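PDB 2OR0: hydroxylase from Rhodococcus sp., which probably acts as a flavin-dependent oxygenase of the acyl-CoA dehydrogenase fold, using reduced flavin and molecular oxygen to hydroxylate its substrate. Local coordinates for residues I336-Q341 and G389-A394; S395-T398 and E403-G406. One frame throughout, in Å; residues are numbered along the deposited sequence.

Contact 1: residues I336-Q341 and G389-A394. With ACT (acetate ion), chain F.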
# COMPACT_ATOMS: atom_id res chain seq x y z
N ILE A 336 -12.65 5.07 -13.25
CA ILE A 336 -12.46 6.47 -12.90
C ILE A 336 -11.82 6.57 -11.55
O ILE A 336 -10.92 7.37 -11.37
CB ILE A 336 -13.77 7.30 -12.99
CG1 ILE A 336 -14.18 7.41 -14.47
CG2 ILE A 336 -13.56 8.74 -12.38
CD1 ILE A 336 -15.53 8.12 -14.72
N GLY A 337 -12.24 5.74 -10.59
CA GLY A 337 -11.57 5.71 -9.32
C GLY A 337 -10.08 5.32 -9.37
O GLY A 337 -9.26 5.83 -8.57
N ARG A 338 -9.74 4.38 -10.25
CA ARG A 338 -8.34 3.98 -10.43
C ARG A 338 -7.58 5.14 -11.03
O ARG A 338 -6.48 5.43 -10.61
CB ARG A 338 -8.20 2.72 -11.30
CG ARG A 338 -8.33 1.43 -10.47
CD ARG A 338 -6.97 1.04 -9.87
NE ARG A 338 -6.10 0.55 -10.94
CZ ARG A 338 -4.78 0.72 -11.00
NH1 ARG A 338 -4.13 1.42 -10.07
NH2 ARG A 338 -4.10 0.19 -12.02
N ARG A 339 -8.17 5.80 -12.01
CA ARG A 339 -7.57 6.96 -12.65
C ARG A 339 -7.21 8.05 -11.62
O ARG A 339 -6.10 8.59 -11.62
CB ARG A 339 -8.54 7.51 -13.69
CG ARG A 339 -8.02 8.76 -14.36
CD ARG A 339 -8.87 9.20 -15.53
NE ARG A 339 -10.16 9.73 -15.09
CZ ARG A 339 -11.25 9.80 -15.87
NH1 ARG A 339 -11.21 9.35 -17.11
NH2 ARG A 339 -12.37 10.33 -15.41
N THR A 340 -8.17 8.36 -10.75
CA THR A 340 -7.97 9.36 -9.70
C THR A 340 -6.86 8.98 -8.75
O THR A 340 -6.03 9.79 -8.39
CB THR A 340 -9.31 9.57 -8.93
OG1 THR A 340 -10.15 10.35 -9.77
CG2 THR A 340 -9.12 10.30 -7.59
N GLN A 341 -6.81 7.70 -8.40
CA GLN A 341 -5.84 7.19 -7.46
C GLN A 341 -4.42 7.25 -8.06
O GLN A 341 -3.46 7.66 -7.38
CB GLN A 341 -6.26 5.75 -7.09
CG GLN A 341 -5.20 4.93 -6.34
CD GLN A 341 -4.44 4.03 -7.32
OE1 GLN A 341 -5.05 3.33 -8.13
NE2 GLN A 341 -3.11 4.05 -7.25
N GLY A 389 -0.76 4.87 -18.01
CA GLY A 389 -1.25 4.98 -19.39
C GLY A 389 -2.53 4.19 -19.69
O GLY A 389 -3.53 4.77 -20.08
N PRO A 390 -2.50 2.86 -19.52
CA PRO A 390 -3.64 1.98 -19.86
C PRO A 390 -4.94 2.37 -19.11
O PRO A 390 -5.99 2.35 -19.70
CB PRO A 390 -3.16 0.61 -19.39
CG PRO A 390 -1.59 0.72 -19.47
CD PRO A 390 -1.35 2.10 -18.99
N THR A 391 -4.82 2.72 -17.83
CA THR A 391 -5.99 3.13 -17.05
C THR A 391 -6.55 4.48 -17.51
O THR A 391 -7.77 4.67 -17.57
CB THR A 391 -5.63 3.19 -15.58
OG1 THR A 391 -5.16 1.89 -15.20
CG2 THR A 391 -6.85 3.58 -14.71
N ASN A 392 -5.66 5.42 -17.85
CA ASN A 392 -6.13 6.71 -18.34
C ASN A 392 -6.89 6.50 -19.62
O ASN A 392 -7.99 7.04 -19.81
CB ASN A 392 -4.98 7.69 -18.54
CG ASN A 392 -4.47 8.33 -17.23
OD1 ASN A 392 -3.32 8.78 -17.17
ND2 ASN A 392 -5.29 8.38 -16.22
N HIS A 393 -6.30 5.69 -20.51
CA HIS A 393 -6.90 5.32 -21.80
C HIS A 393 -8.26 4.62 -21.57
O HIS A 393 -9.26 4.98 -22.20
CB HIS A 393 -5.94 4.40 -22.59
CG HIS A 393 -6.48 3.91 -23.91
ND1 HIS A 393 -5.69 3.77 -25.03
CD2 HIS A 393 -7.72 3.49 -24.28
CE1 HIS A 393 -6.41 3.31 -26.04
NE2 HIS A 393 -7.65 3.12 -25.61
N ALA A 394 -8.28 3.61 -20.71
CA ALA A 394 -9.48 2.77 -20.54
C ALA A 394 -10.64 3.55 -19.90
O ALA A 394 -11.77 3.45 -20.35
CB ALA A 394 -9.16 1.55 -19.73
C ACT F . 2.78 4.59 -18.58
O ACT F . 1.91 3.83 -18.94
OXT ACT F . 3.49 4.11 -17.64
CH3 ACT F . 2.98 5.92 -19.23
O HOH W 1 -6.16 -0.41 -14.03
O HOH W 2 -4.43 8.76 -13.68

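Contact 2: residues S395-T398 and E403-G406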
# COMPACT_ATOMS: atom_id res chain seq x y z
N SER A 395 -10.34 4.32 -18.86
CA SER A 395 -11.35 5.16 -18.20
C SER A 395 -11.90 6.18 -19.17
O SER A 395 -13.10 6.33 -19.27
CB SER A 395 -10.79 5.81 -16.94
OG SER A 395 -9.77 6.76 -17.23
N ALA A 396 -11.04 6.85 -19.94
CA ALA A 396 -11.50 7.79 -20.97
C ALA A 396 -12.38 7.09 -22.03
O ALA A 396 -13.37 7.68 -22.54
CB ALA A 396 -10.32 8.48 -21.63
N LEU A 397 -12.00 5.87 -22.41
CA LEU A 397 -12.78 5.12 -23.38
C LEU A 397 -14.19 4.81 -22.84
O LEU A 397 -15.18 4.96 -23.57
CB LEU A 397 -12.06 3.84 -23.84
CG LEU A 397 -12.79 2.96 -24.89
CD1 LEU A 397 -12.95 3.69 -26.21
CD2 LEU A 397 -12.07 1.65 -25.11
N THR A 398 -14.32 4.44 -21.57
CA THR A 398 -15.66 4.19 -21.02
C THR A 398 -16.51 5.47 -21.05
O THR A 398 -17.72 5.42 -21.34
CB THR A 398 -15.65 3.58 -19.60
OG1 THR A 398 -15.12 4.51 -18.66
CG2 THR A 398 -14.80 2.34 -19.58
N GLU A 403 -16.02 0.14 -24.72
CA GLU A 403 -15.74 -0.90 -23.73
C GLU A 403 -14.30 -1.39 -23.86
O GLU A 403 -13.92 -1.93 -24.91
CB GLU A 403 -16.75 -2.07 -23.76
CG GLU A 403 -17.88 -1.96 -22.68
CD GLU A 403 -17.43 -2.37 -21.25
OE1 GLU A 403 -17.26 -3.58 -21.00
OE2 GLU A 403 -17.27 -1.50 -20.36
N PRO A 404 -13.49 -1.15 -22.82
CA PRO A 404 -12.18 -1.74 -22.69
C PRO A 404 -12.26 -3.25 -22.80
O PRO A 404 -13.14 -3.88 -22.19
CB PRO A 404 -11.77 -1.35 -21.27
CG PRO A 404 -12.46 -0.10 -21.03
CD PRO A 404 -13.79 -0.25 -21.70
N GLN A 405 -11.35 -3.81 -23.59
CA GLN A 405 -11.30 -5.25 -23.84
C GLN A 405 -10.04 -5.88 -23.27
O GLN A 405 -8.97 -5.25 -23.28
CB GLN A 405 -11.37 -5.52 -25.35
CG GLN A 405 -12.67 -5.04 -25.99
CD GLN A 405 -13.88 -5.85 -25.54
OE1 GLN A 405 -14.62 -5.45 -24.62
NE2 GLN A 405 -14.08 -7.01 -26.18
N GLY A 406 -10.18 -7.11 -22.78
CA GLY A 406 -9.03 -7.93 -22.44
C GLY A 406 -8.14 -7.34 -21.37
O GLY A 406 -8.61 -7.11 -20.24

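Contact 1: residues I336-Q341 and G389-A394
Water does the polar work between R338 and T391 and between R339 and N392, in the C-terminal helical domain of the acyl-CoA dehydrogenase fold; no direct hydrogen bond joins residues 336-341 to 389-394. The axes of these two segments approach to 9.0 Å with their directions 137° apart, an oblique antiparallel crossing. T391 suits the middle because its two branches divide the work. CG2, anti to the backbone N (OG1 at chi1 -58°), packs 3.8 Å from R338 CB and also against the backbone N of R339, while OG1 shares a water with R338 NH2. That arginine's long chain, bent at chi2 and chi3, brings its guanidinium back to its own helix, where NH1 donates to a lone pair of Q341 OE1 at 2.9 Å, nearly in the guanidinium plane; V385 O is a further acceptor for NH1. R339 is long enough for its aliphatic part to cross the N392 side chain at about a right angle, CG 3.3 Å from ND2, while its guanidinium reaches on to Q399. N392 has an N-H to give: a second water accepts from its ND2 and donates to the backbone O of R339, each bond 2.7 Å long.

Contact 2: residues S395-T398 and E403-G406
The methyl of T398 presses against the ring of P404, its CG2 lying 3.5 Å from CD, tighter than usual for two carbons, and 3.7 Å from CG. The two side chains cross at about a right angle. Beside them L397 CD2 reaches P404 N at 3.9 Å and the carbonyl carbon of E403 at 4.0 Å, so an apolar branch rests on the peptide link that enters the proline. Proline suits this place because its ring offers CG and CD to the helix and its nitrogen has no N-H needing a partner. With chi1 at 67°, T398 OG1 donates back to S395 O at 2.8 Å, a bond that helps fix the rotamer in which CG2 meets P404. A serine in place of T398 could keep that bond, but would probably leave the P404 ring without its methyl neighbour and less firmly seated. Farther out, F331 of helix 331-356 touches T398, E403 and P404, and R409 forms a salt bridge with E403 OE1 and a hydrogen bond with P404 O. This is the C-terminal tail packing back on the end of helix 389-399, the final helix of an acyl-CoA dehydrogenase-type helical domain.

Overall arrangement
From the N terminus the chain runs through a set of helices, then the mainly β part, then the C-terminal helices, where helix 331-356 supplies the first half of contact 1. The next 47 residues, more than half of them helical and none in strands, form a long loop that contact 1 closes at the start of helix 389-399. Contact 2 follows in series, neither nested nor crossed, and closes a short loop of four residues between 395-398 and 403-406. The first turns of helix 389-399 thus pack on helix 331-356, and its last turn on both that helix and the tail. The two centres lie about 10 Å apart, joined by a weak hydrogen bond from R339 NH1 to S395 OG and by A394 packing on P404.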